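Local structure of assembly chaperone of ribosomal protein L4 (Acl4) (Chaetomium thermophilum, 5TQB) at residues 226-229 / 230-234; 236-240 / 241-245; 251-254 / 255-259; 259-262 / 263-266. The protein probably binds ribosomal protein L4 as its dedicated assembly chaperone, through an all-helical scaffold of tetratricopeptide-repeat type. All coordinates share one frame; numbering follows the deposited sequence.

Contact 1 of 4, residues 226-229 / 230-234. With EDO (1,2-ethanediol), chain D.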
loop_
_atom_site.group_PDB
_atom_site.type_symbol
_atom_site.label_atom_id
_atom_site.label_comp_id
_atom_site.label_asym_id
_atom_site.label_seq_id
_atom_site.Cartn_x
_atom_site.Cartn_y
_atom_site.Cartn_z
ATOM N N PRO B 226 6.820 -2.759 0.869
ATOM C CA PRO B 226 6.350 -3.035 -0.495
ATOM C C PRO B 226 4.941 -2.521 -0.772
ATOM O O PRO B 226 4.128 -2.449 0.149
ATOM C CB PRO B 226 6.392 -4.570 -0.591
ATOM C CG PRO B 226 6.533 -5.068 0.779
ATOM C CD PRO B 226 7.193 -3.993 1.580
ATOM N N PRO B 227 4.650 -2.168 -2.034
ATOM C CA PRO B 227 3.313 -1.679 -2.385
ATOM C C PRO B 227 2.214 -2.694 -2.081
ATOM O O PRO B 227 2.473 -3.900 -2.056
ATOM C CB PRO B 227 3.405 -1.461 -3.900
ATOM C CG PRO B 227 4.855 -1.364 -4.196
ATOM C CD PRO B 227 5.522 -2.259 -3.220
ATOM N N PHE B 228 1.003 -2.186 -1.861
ATOM C CA PHE B 228 -0.175 -2.992 -1.577
ATOM C C PHE B 228 -0.313 -4.216 -2.496
ATOM O O PHE B 228 -0.379 -5.340 -2.003
ATOM C CB PHE B 228 -1.426 -2.109 -1.664
ATOM C CG PHE B 228 -2.614 -2.648 -0.923
ATOM C CD1 PHE B 228 -2.945 -2.160 0.329
ATOM C CD2 PHE B 228 -3.413 -3.627 -1.489
ATOM C CE1 PHE B 228 -4.050 -2.647 1.007
ATOM C CE2 PHE B 228 -4.512 -4.120 -0.816
ATOM C CZ PHE B 228 -4.835 -3.629 0.432
ATOM N N PRO B 229 -0.347 -4.011 -3.827
ATOM C CA PRO B 229 -0.580 -5.163 -4.704
ATOM C C PRO B 229 0.491 -6.238 -4.549
ATOM O O PRO B 229 0.203 -7.427 -4.653
ATOM C CB PRO B 229 -0.523 -4.550 -6.113
ATOM C CG PRO B 229 -0.764 -3.107 -5.916
ATOM C CD PRO B 229 -0.096 -2.792 -4.614
ATOM N N SER B 230 1.717 -5.808 -4.287
ATOM C CA SER B 230 2.829 -6.722 -4.087
ATOM C C SER B 230 2.648 -7.531 -2.797
ATOM O O SER B 230 3.082 -8.684 -2.711
ATOM C CB SER B 230 4.142 -5.936 -4.059
ATOM O OG SER B 230 5.255 -6.794 -3.917
ATOM N N ARG B 231 2.005 -6.931 -1.798
ATOM C CA ARG B 231 1.776 -7.612 -0.523
ATOM C C ARG B 231 0.589 -8.564 -0.599
ATOM O O ARG B 231 0.470 -9.478 0.209
ATOM C CB ARG B 231 1.579 -6.602 0.609
ATOM C CG ARG B 231 2.879 -6.229 1.321
ATOM C CD ARG B 231 2.943 -4.755 1.645
ATOM N NE ARG B 231 2.014 -4.392 2.701
ATOM C CZ ARG B 231 1.481 -3.185 2.856
ATOM N NH1 ARG B 231 1.768 -2.199 2.017
ATOM N NH2 ARG B 231 0.646 -2.969 3.858
ATOM N N VAL B 232 -0.291 -8.349 -1.569
ATOM C CA VAL B 232 -1.374 -9.283 -1.818
ATOM C C VAL B 232 -0.766 -10.584 -2.333
ATOM O O VAL B 232 -1.075 -11.665 -1.831
ATOM C CB VAL B 232 -2.391 -8.725 -2.834
ATOM C CG1 VAL B 232 -3.449 -9.776 -3.184
ATOM C CG2 VAL B 232 -3.054 -7.476 -2.283
ATOM N N SER B 233 0.112 -10.465 -3.325
ATOM C CA SER B 233 0.819 -11.612 -3.879
ATOM C C SER B 233 1.559 -12.353 -2.777
ATOM O O SER B 233 1.606 -13.592 -2.758
ATOM C CB SER B 233 1.798 -11.151 -4.958
ATOM O OG SER B 233 2.786 -12.130 -5.227
ATOM N N LEU B 234 2.126 -11.589 -1.849
ATOM C CA LEU B 234 2.855 -12.170 -0.729
ATOM C C LEU B 234 1.953 -13.077 0.108
ATOM O O LEU B 234 2.340 -14.191 0.452
ATOM C CB LEU B 234 3.448 -11.068 0.147
ATOM C CG LEU B 234 4.125 -11.536 1.433
ATOM C CD1 LEU B 234 5.343 -12.395 1.115
ATOM C CD2 LEU B 234 4.500 -10.345 2.284
HETATM C C1 EDO D . 1.467 1.439 -1.459
HETATM O O1 EDO D . 0.835 0.643 -0.485
HETATM C C2 EDO D . 0.981 1.049 -2.839
HETATM O O2 EDO D . 1.652 1.821 -3.811
#
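Arg231 folds back from the first turn of helix 228-240 over the proline-rich entry to that turn, and its NH1 gives a hydrogen bond to the carbonyl of Pro226 (NH1 to O, 3.0 Å). The bond is straight, 161° at the hydrogen, and the oxygen lies at the guanidinium edge, close to its plane. Bends at chi2 and chi3 turn the chain back over Pro226, where CD of Arg231 rests 3.7 Å from CG of the proline ring; the two side chains cross at about a right angle. On the same guanidinium, NH2 forms a salt bridge with Glu257 OE2 of helix 244-257. With an alanine here, the Pro226 carbonyl would probably lose its side-chain donor and Glu257 its salt-bridge mate.

Backbone bonds shape the turn. Pro227 occupies the N-cap position, and its O accepts from N of Arg231 at 3.1 Å, while Val232 N reaches Phe228 O at 3.0 Å. Phe228 N points back out of the turn to O1 of an ethanediol, 3.2 Å away, a molecule probably taken up from the crystallisation liquor.

Between apolar side chains, CG2 of Val232 meets CE2 of the Phe228 ring at 3.9 Å, an oblique approach. CG of Phe228 stands anti to the backbone N (chi1 -159°), which carries the ring out from the helix.

Ser230 OG turns to Glu186, tying this end to helix 185-197. Phe228 and Arg231 both pack on Leu254 of helix 244-257, and an aromatic side chain of another protein's chain meets the Phe228 ring.

Contact 2 of 4, residues 236-240 / 241-245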
loop_
_atom_site.group_PDB
_atom_site.type_symbol
_atom_site.label_atom_id
_atom_site.label_comp_id
_atom_site.label_asym_id
_atom_site.label_seq_id
_atom_site.Cartn_x
_atom_site.Cartn_y
_atom_site.Cartn_z
ATOM N N ARG B 236 -0.646 -14.730 -0.715
ATOM C CA ARG B 236 -0.952 -15.954 -1.446
ATOM C C ARG B 236 0.213 -16.932 -1.313
ATOM O O ARG B 236 0.008 -18.131 -1.118
ATOM C CB ARG B 236 -1.236 -15.650 -2.922
ATOM C CG ARG B 236 -2.550 -14.910 -3.172
ATOM C CD ARG B 236 -2.623 -14.318 -4.589
ATOM N NE ARG B 236 -2.579 -15.337 -5.643
ATOM C CZ ARG B 236 -3.635 -15.797 -6.320
ATOM N NH1 ARG B 236 -4.857 -15.341 -6.075
ATOM N NH2 ARG B 236 -3.468 -16.723 -7.259
ATOM N N LEU B 237 1.433 -16.407 -1.388
ATOM C CA LEU B 237 2.629 -17.218 -1.199
ATOM C C LEU B 237 2.717 -17.774 0.221
ATOM O O LEU B 237 3.144 -18.908 0.418
ATOM C CB LEU B 237 3.889 -16.404 -1.501
ATOM C CG LEU B 237 4.062 -15.882 -2.930
ATOM C CD1 LEU B 237 5.319 -15.048 -3.013
ATOM C CD2 LEU B 237 4.115 -17.003 -3.933
ATOM N N LEU B 238 2.321 -16.969 1.204
ATOM C CA LEU B 238 2.404 -17.362 2.612
ATOM C C LEU B 238 1.416 -18.470 2.986
ATOM O O LEU B 238 1.744 -19.362 3.770
ATOM C CB LEU B 238 2.155 -16.152 3.514
ATOM C CG LEU B 238 3.259 -15.098 3.599
ATOM C CD1 LEU B 238 2.774 -13.929 4.434
ATOM C CD2 LEU B 238 4.533 -15.675 4.191
ATOM N N ILE B 239 0.202 -18.399 2.449
ATOM C CA ILE B 239 -0.798 -19.426 2.707
ATOM C C ILE B 239 -0.405 -20.706 1.969
ATOM O O ILE B 239 -0.618 -21.810 2.464
ATOM C CB ILE B 239 -2.200 -18.968 2.268
ATOM C CG1 ILE B 239 -2.614 -17.723 3.047
ATOM C CG2 ILE B 239 -3.232 -20.058 2.515
ATOM C CD1 ILE B 239 -3.792 -16.990 2.442
ATOM N N GLU B 240 0.186 -20.537 0.790
ATOM C CA GLU B 240 0.632 -21.651 -0.029
ATOM C C GLU B 240 1.600 -22.553 0.732
ATOM O O GLU B 240 1.433 -23.775 0.743
ATOM C CB GLU B 240 1.301 -21.127 -1.303
ATOM C CG GLU B 240 1.714 -22.212 -2.297
ATOM C CD GLU B 240 0.538 -22.810 -3.050
ATOM O OE1 GLU B 240 -0.300 -22.033 -3.554
ATOM O OE2 GLU B 240 0.453 -24.056 -3.140
ATOM N N VAL B 241 2.600 -21.951 1.373
ATOM C CA VAL B 241 3.647 -22.714 2.057
ATOM C C VAL B 241 3.467 -22.748 3.579
ATOM O O VAL B 241 4.443 -22.867 4.324
ATOM C CB VAL B 241 5.050 -22.173 1.711
ATOM C CG1 VAL B 241 5.293 -22.251 0.208
ATOM C CG2 VAL B 241 5.205 -20.752 2.197
ATOM N N ASP B 242 2.219 -22.632 4.026
ATOM C CA ASP B 242 1.839 -22.911 5.416
ATOM C C ASP B 242 2.429 -21.952 6.449
ATOM O O ASP B 242 2.807 -22.373 7.544
ATOM C CB ASP B 242 2.209 -24.350 5.793
ATOM C CG ASP B 242 1.604 -25.374 4.851
ATOM O OD1 ASP B 242 0.415 -25.718 5.038
ATOM O OD2 ASP B 242 2.314 -25.831 3.927
HETATM N N MSE B 243 2.507 -20.670 6.097
HETATM C CA MSE B 243 2.899 -19.632 7.043
HETATM C C MSE B 243 1.713 -18.696 7.279
HETATM O O MSE B 243 1.790 -17.484 7.050
HETATM C CB MSE B 243 4.118 -18.864 6.528
HETATM C CG MSE B 243 5.444 -19.570 6.787
HETATM SE SE MSE B 243 6.973 -18.554 6.114
HETATM C CE MSE B 243 6.650 -18.851 4.250
ATOM N N GLU B 244 0.610 -19.281 7.734
ATOM C CA GLU B 244 -0.626 -18.541 7.937
ATOM C C GLU B 244 -0.473 -17.504 9.046
ATOM O O GLU B 244 -1.053 -16.421 8.975
ATOM C CB GLU B 244 -1.778 -19.494 8.269
ATOM C CG GLU B 244 -2.105 -20.487 7.159
ATOM C CD GLU B 244 -1.323 -21.800 7.259
ATOM O OE1 GLU B 244 -0.354 -21.885 8.047
ATOM O OE2 GLU B 244 -1.690 -22.754 6.540
ATOM N N GLU B 245 0.314 -17.839 10.065
ATOM C CA GLU B 245 0.555 -16.934 11.179
ATOM C C GLU B 245 1.131 -15.615 10.673
ATOM O O GLU B 245 0.717 -14.542 11.104
ATOM C CB GLU B 245 1.505 -17.571 12.197
ATOM C CG GLU B 245 1.019 -18.903 12.767
ATOM C CD GLU B 245 1.491 -20.113 11.967
ATOM O OE1 GLU B 245 1.366 -21.247 12.480
ATOM O OE2 GLU B 245 1.985 -19.933 10.831
HETATM O O HOH W 1 -0.446 -25.181 2.536
#
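Leu238 O accepts a hydrogen bond from N of Met243, a selenomethionine, at 2.8 Å, and this six-residue closure brings helix 228-240 to its end. One step inside it, Asp242 N makes a weak bond to Ile239 O (3.3 Å). The last ordinary helical bond runs from Val241 N to Leu237 O at 3.2 Å. Asp242 takes positive phi (66°), which swings the chain away from the helix axis; Met243 then stands at the N-cap position of helix 244-257.

Among the side chains, Leu238 and Met243 bridge the turn on its apolar side. CD2 of Leu238 touches the methyl CE of Met243 at 3.8 Å and the two chains cross at about a right angle. A bend at the last torsion of Met243 (chi3 -72°) folds CE back toward the leucine. CG2 of Val241 lies against Leu237 O, 3.3 Å off.

A water near the turn is 2.7 Å from Asp242 OD1 and 3.0 Å from Glu240 O. Asp242 OD2 forms a salt bridge with a basic side chain of another protein's chain, and the Glu240 carboxylate bonds to backbone and to a basic side chain of that chain, while Glu244 pairs with Lys278 of helix 262-281. Leu237 and Val241 pack on Leu208 of helix 201-212.

Positive phi at the C-prime residue with this pair of bonds is the Schellman motif, here making the tight turn of a helical hairpin such as those that build tetratricopeptide-like arrays.

Contact 3 of 4, residues 251-254 / 255-259. With EDO (1,2-ethanediol), chain F; EDO (1,2-ethanediol), chain G.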
loop_
_atom_site.group_PDB
_atom_site.type_symbol
_atom_site.label_atom_id
_atom_site.label_comp_id
_atom_site.label_asym_id
_atom_site.label_seq_id
_atom_site.Cartn_x
_atom_site.Cartn_y
_atom_site.Cartn_z
ATOM N N THR B 251 -2.169 -9.494 6.481
ATOM C CA THR B 251 -3.539 -9.169 6.070
ATOM C C THR B 251 -4.189 -8.129 6.985
ATOM O O THR B 251 -5.055 -7.370 6.548
ATOM C CB THR B 251 -4.466 -10.419 5.997
ATOM O OG1 THR B 251 -4.438 -11.134 7.239
ATOM C CG2 THR B 251 -4.048 -11.338 4.865
ATOM N N GLU B 252 -3.779 -8.093 8.249
ATOM C CA GLU B 252 -4.343 -7.129 9.183
ATOM C C GLU B 252 -3.827 -5.717 8.888
ATOM O O GLU B 252 -4.595 -4.755 8.935
ATOM C CB GLU B 252 -4.048 -7.529 10.629
ATOM C CG GLU B 252 -4.867 -6.730 11.633
ATOM C CD GLU B 252 -4.964 -7.388 12.998
ATOM O OE1 GLU B 252 -5.034 -8.636 13.064
ATOM O OE2 GLU B 252 -4.980 -6.650 14.009
ATOM N N ARG B 253 -2.539 -5.599 8.573
ATOM C CA ARG B 253 -1.962 -4.323 8.149
ATOM C C ARG B 253 -2.633 -3.836 6.869
ATOM O O ARG B 253 -2.969 -2.660 6.746
ATOM C CB ARG B 253 -0.453 -4.468 7.916
ATOM C CG ARG B 253 0.247 -3.245 7.286
ATOM C CD ARG B 253 0.684 -2.227 8.327
ATOM N NE ARG B 253 1.841 -2.690 9.091
ATOM C CZ ARG B 253 3.104 -2.596 8.681
ATOM N NH1 ARG B 253 3.396 -2.053 7.504
ATOM N NH2 ARG B 253 4.084 -3.051 9.452
ATOM N N LEU B 254 -2.817 -4.737 5.913
ATOM C CA LEU B 254 -3.415 -4.361 4.640
ATOM C C LEU B 254 -4.816 -3.779 4.820
ATOM O O LEU B 254 -5.159 -2.782 4.188
ATOM C CB LEU B 254 -3.441 -5.554 3.684
ATOM C CG LEU B 254 -2.085 -5.947 3.086
ATOM C CD1 LEU B 254 -2.166 -7.303 2.393
ATOM C CD2 LEU B 254 -1.593 -4.891 2.104
ATOM N N ILE B 255 -5.616 -4.393 5.691
ATOM C CA ILE B 255 -6.976 -3.928 5.958
ATOM C C ILE B 255 -6.964 -2.605 6.720
ATOM O O ILE B 255 -7.900 -1.810 6.626
ATOM C CB ILE B 255 -7.781 -4.992 6.750
ATOM C CG1 ILE B 255 -8.123 -6.181 5.853
ATOM C CG2 ILE B 255 -9.077 -4.424 7.322
ATOM C CD1 ILE B 255 -9.046 -5.854 4.675
ATOM N N ALA B 256 -5.901 -2.369 7.476
ATOM C CA ALA B 256 -5.739 -1.096 8.157
ATOM C C ALA B 256 -5.449 0.044 7.159
ATOM O O ALA B 256 -5.537 1.217 7.517
ATOM C CB ALA B 256 -4.641 -1.198 9.202
ATOM N N GLU B 257 -5.144 -0.310 5.910
ATOM C CA GLU B 257 -4.802 0.661 4.863
ATOM C C GLU B 257 -5.915 0.817 3.818
ATOM O O GLU B 257 -6.077 1.889 3.225
ATOM C CB GLU B 257 -3.503 0.241 4.170
ATOM C CG GLU B 257 -2.272 0.325 5.063
ATOM C CD GLU B 257 -1.018 -0.213 4.391
ATOM O OE1 GLU B 257 0.060 -0.205 5.027
ATOM O OE2 GLU B 257 -1.105 -0.653 3.225
ATOM N N ASP B 258 -6.663 -0.259 3.583
ATOM C CA ASP B 258 -7.821 -0.229 2.688
ATOM C C ASP B 258 -8.807 -1.340 3.046
ATOM O O ASP B 258 -8.626 -2.496 2.646
ATOM C CB ASP B 258 -7.388 -0.379 1.226
ATOM C CG ASP B 258 -8.567 -0.369 0.259
ATOM O OD1 ASP B 258 -8.356 -0.618 -0.948
ATOM O OD2 ASP B 258 -9.710 -0.124 0.700
ATOM N N ASP B 259 -9.848 -0.986 3.793
ATOM C CA ASP B 259 -10.811 -1.972 4.260
ATOM C C ASP B 259 -11.944 -2.167 3.259
ATOM O O ASP B 259 -12.940 -2.829 3.561
ATOM C CB ASP B 259 -11.348 -1.610 5.650
ATOM C CG ASP B 259 -12.131 -0.314 5.664
ATOM O OD1 ASP B 259 -12.312 0.246 6.768
ATOM O OD2 ASP B 259 -12.567 0.140 4.583
HETATM C C1 EDO F . -7.677 -3.316 10.371
HETATM O O1 EDO F . -6.764 -3.863 11.299
HETATM C C2 EDO F . -8.171 -1.976 10.868
HETATM O O2 EDO F . -9.104 -1.440 9.951
HETATM C C1 EDO G . -14.797 -2.561 8.265
HETATM O O1 EDO G . -13.401 -2.432 8.434
HETATM C C2 EDO G . -15.235 -1.827 7.013
HETATM O O2 EDO G . -14.843 -2.554 5.867
HETATM O O HOH W 2 2.666 -0.365 5.917
#
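Glu257 sends its side chain back along the preceding turn toward Arg253, at the C-terminal end of helix 244-257, one of the antiparallel helices in this helical-repeat fold. Its CB lies 3.4 Å from Leu254 O, and CG comes within 3.5 Å of the carbonyl oxygen of Arg253. From there the chain runs out extended, with chi2 at 175°, and CD passes the same carbonyl at a longer distance. At the tip the carboxylate divides its work. OE1 rests alongside the aliphatic part of Arg253, 3.8 Å from CG, whereas OE2 forms a salt bridge with Arg231 of helix 228-240. The arginine chain, bent at chi2 and chi3, keeps its NH1 4.5 Å from OE1, beyond a salt bridge, and the guanidinium and carboxylate planes stand 47° apart. The opposite charges would probably still attract across that distance.

The backbone beneath changes its bonding as the helix finishes. Ile255 N and Ala256 N bond to the carbonyls four residues back, those of Thr251 and Glu252, but Leu254 O takes two donors. Asp258 N approaches in the carbonyl plane and Glu257 N from above it, each at 3.0 Å, so this one oxygen holds the end of the turn twice. Thr251 OG1 is satisfied by Ala247 O and by Arg272 of helix 262-281. Ile255 and Leu254 face Val264 on that same helix, while Ala256 and Arg253 pack on apolar side chains of another protein's chain.

Between the two charged tips sits a water that gives a hydrogen bond to Glu257 OE1 at 2.8 Å.

Contact 4 of 4, residues 259-262 / 263-266. With EDO (1,2-ethanediol), chain G.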
loop_
_atom_site.group_PDB
_atom_site.type_symbol
_atom_site.label_atom_id
_atom_site.label_comp_id
_atom_site.label_asym_id
_atom_site.label_seq_id
_atom_site.Cartn_x
_atom_site.Cartn_y
_atom_site.Cartn_z
ATOM N N ASP B 259 -9.848 -0.986 3.793
ATOM C CA ASP B 259 -10.811 -1.972 4.260
ATOM C C ASP B 259 -11.944 -2.167 3.259
ATOM O O ASP B 259 -12.940 -2.829 3.561
ATOM C CB ASP B 259 -11.348 -1.610 5.650
ATOM C CG ASP B 259 -12.131 -0.314 5.664
ATOM O OD1 ASP B 259 -12.312 0.246 6.768
ATOM O OD2 ASP B 259 -12.567 0.140 4.583
ATOM N N LEU B 260 -11.784 -1.599 2.064
ATOM C CA LEU B 260 -12.708 -1.869 0.963
ATOM C C LEU B 260 -12.097 -2.844 -0.051
ATOM O O LEU B 260 -12.565 -2.957 -1.189
ATOM C CB LEU B 260 -13.131 -0.566 0.287
ATOM C CG LEU B 260 -13.958 0.358 1.194
ATOM C CD1 LEU B 260 -14.153 1.732 0.562
ATOM C CD2 LEU B 260 -15.307 -0.265 1.525
ATOM N N SER B 261 -11.059 -3.556 0.378
ATOM C CA SER B 261 -10.384 -4.524 -0.475
ATOM C C SER B 261 -11.001 -5.911 -0.321
ATOM O O SER B 261 -10.699 -6.634 0.630
ATOM C CB SER B 261 -8.900 -4.585 -0.132
ATOM O OG SER B 261 -8.238 -5.522 -0.957
ATOM N N VAL B 262 -11.859 -6.270 -1.269
ATOM C CA VAL B 262 -12.568 -7.535 -1.229
ATOM C C VAL B 262 -11.597 -8.698 -1.120
ATOM O O VAL B 262 -11.761 -9.582 -0.275
ATOM C CB VAL B 262 -13.430 -7.727 -2.491
ATOM C CG1 VAL B 262 -14.116 -9.111 -2.486
ATOM C CG2 VAL B 262 -14.467 -6.626 -2.590
ATOM N N GLU B 263 -10.583 -8.679 -1.978
ATOM C CA GLU B 263 -9.657 -9.793 -2.101
ATOM C C GLU B 263 -8.841 -9.989 -0.829
ATOM O O GLU B 263 -8.432 -11.109 -0.515
ATOM C CB GLU B 263 -8.740 -9.580 -3.305
ATOM C CG GLU B 263 -7.898 -10.796 -3.660
ATOM C CD GLU B 263 -7.492 -10.829 -5.127
ATOM O OE1 GLU B 263 -6.552 -11.577 -5.463
ATOM O OE2 GLU B 263 -8.118 -10.119 -5.947
ATOM N N VAL B 264 -8.617 -8.910 -0.085
ATOM C CA VAL B 264 -7.860 -9.013 1.158
ATOM C C VAL B 264 -8.720 -9.554 2.301
ATOM O O VAL B 264 -8.219 -10.286 3.155
ATOM C CB VAL B 264 -7.207 -7.678 1.538
ATOM C CG1 VAL B 264 -6.561 -7.753 2.923
ATOM C CG2 VAL B 264 -6.158 -7.317 0.499
ATOM N N TRP B 265 -10.005 -9.206 2.325
ATOM C CA TRP B 265 -10.901 -9.774 3.325
ATOM C C TRP B 265 -10.980 -11.285 3.111
ATOM O O TRP B 265 -10.963 -12.061 4.060
ATOM C CB TRP B 265 -12.297 -9.151 3.256
ATOM C CG TRP B 265 -12.412 -7.812 3.933
ATOM C CD1 TRP B 265 -12.632 -6.605 3.335
ATOM C CD2 TRP B 265 -12.319 -7.552 5.339
ATOM N NE1 TRP B 265 -12.681 -5.610 4.281
ATOM C CE2 TRP B 265 -12.490 -6.163 5.519
ATOM C CE3 TRP B 265 -12.106 -8.355 6.462
ATOM C CZ2 TRP B 265 -12.453 -5.560 6.778
ATOM C CZ3 TRP B 265 -12.070 -7.756 7.712
ATOM C CH2 TRP B 265 -12.245 -6.372 7.860
ATOM N N TYR B 266 -11.037 -11.691 1.849
ATOM C CA TYR B 266 -11.073 -13.102 1.505
ATOM C C TYR B 266 -9.799 -13.823 1.936
ATOM O O TYR B 266 -9.854 -14.853 2.601
ATOM C CB TYR B 266 -11.275 -13.279 0.004
ATOM C CG TYR B 266 -11.128 -14.709 -0.433
ATOM C CD1 TYR B 266 -12.157 -15.619 -0.238
ATOM C CD2 TYR B 266 -9.958 -15.156 -1.024
ATOM C CE1 TYR B 266 -12.029 -16.928 -0.627
ATOM C CE2 TYR B 266 -9.816 -16.463 -1.411
ATOM C CZ TYR B 266 -10.856 -17.347 -1.212
ATOM O OH TYR B 266 -10.714 -18.658 -1.607
HETATM C C1 EDO G . -14.797 -2.561 8.265
HETATM O O1 EDO G . -13.401 -2.432 8.434
HETATM C C2 EDO G . -15.235 -1.827 7.013
HETATM O O2 EDO G . -14.843 -2.554 5.867
#
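Trp265, Val262 and Ser261 carry this entry into helix 262-281. The indole of Trp265 reaches back to the loop, where NE1 donates to Asp259 O at 2.9 Å. That bond is almost linear, 172°, with the oxygen in the ring plane; seen from the carbonyl, however, the donor stands above the plane. With CG anti to the carbonyl carbon (chi1 -80°), the ring lies over the N-terminal turn and CD1 comes within 3.3 Å of Ser261 O. A phenylalanine in its place would probably leave Asp259 O without this indole donor and the loop less firmly tied to the helix.

Ser261 is the N-cap residue. Its O accepts from Trp265 N at 3.2 Å, nearly straight on, and more weakly from Val264 N. Its hydroxyl lies beside CG2 of Val264 but has its polar partner in an aromatic side chain of another protein's chain.

Val262 O continues the helical pattern, bonded to Tyr266 N at 3.1 Å. The valine side chain packs on Cys306 and Phe310 of helix 291-313, the helix whose Trp302 meets Trp265 edge-to-face.

An ethanediol sits by the indole edge, its O2 weakly bonded to Asp259 O at 3.0 Å, while Asp259 OD2 turns to a polar side chain of another protein's chain.

Chemically, the buried indole N-H has its need met by a loop carbonyl, a bond that helps to fix the rotation of the ring and is likely to steady the path of the chain from Asp259 into the helix.

Overall arrangement
The four contacts follow one another along three successive helices, 228-240, 244-257 and 262-281. Contact 1 opens the first and contact 2 turns it into the second, their centres about 14 Å apart. Contact 3 ends that second helix and, through shared Asp259, passes into contact 4, with centres about 8 Å apart. Folding back brings contact 3 against contact 1, where Arg231 NH2 and Glu257 OE2 are 3.0 Å apart in a salt bridge. Contact 4 joins both, by Ile255 CD1 at 3.6 Å from Trp265 CE2 and by Phe228 CE2 at 3.8 Å from Val264 CG2. All four also touch another protein's chain, consistent with a client-binding surface.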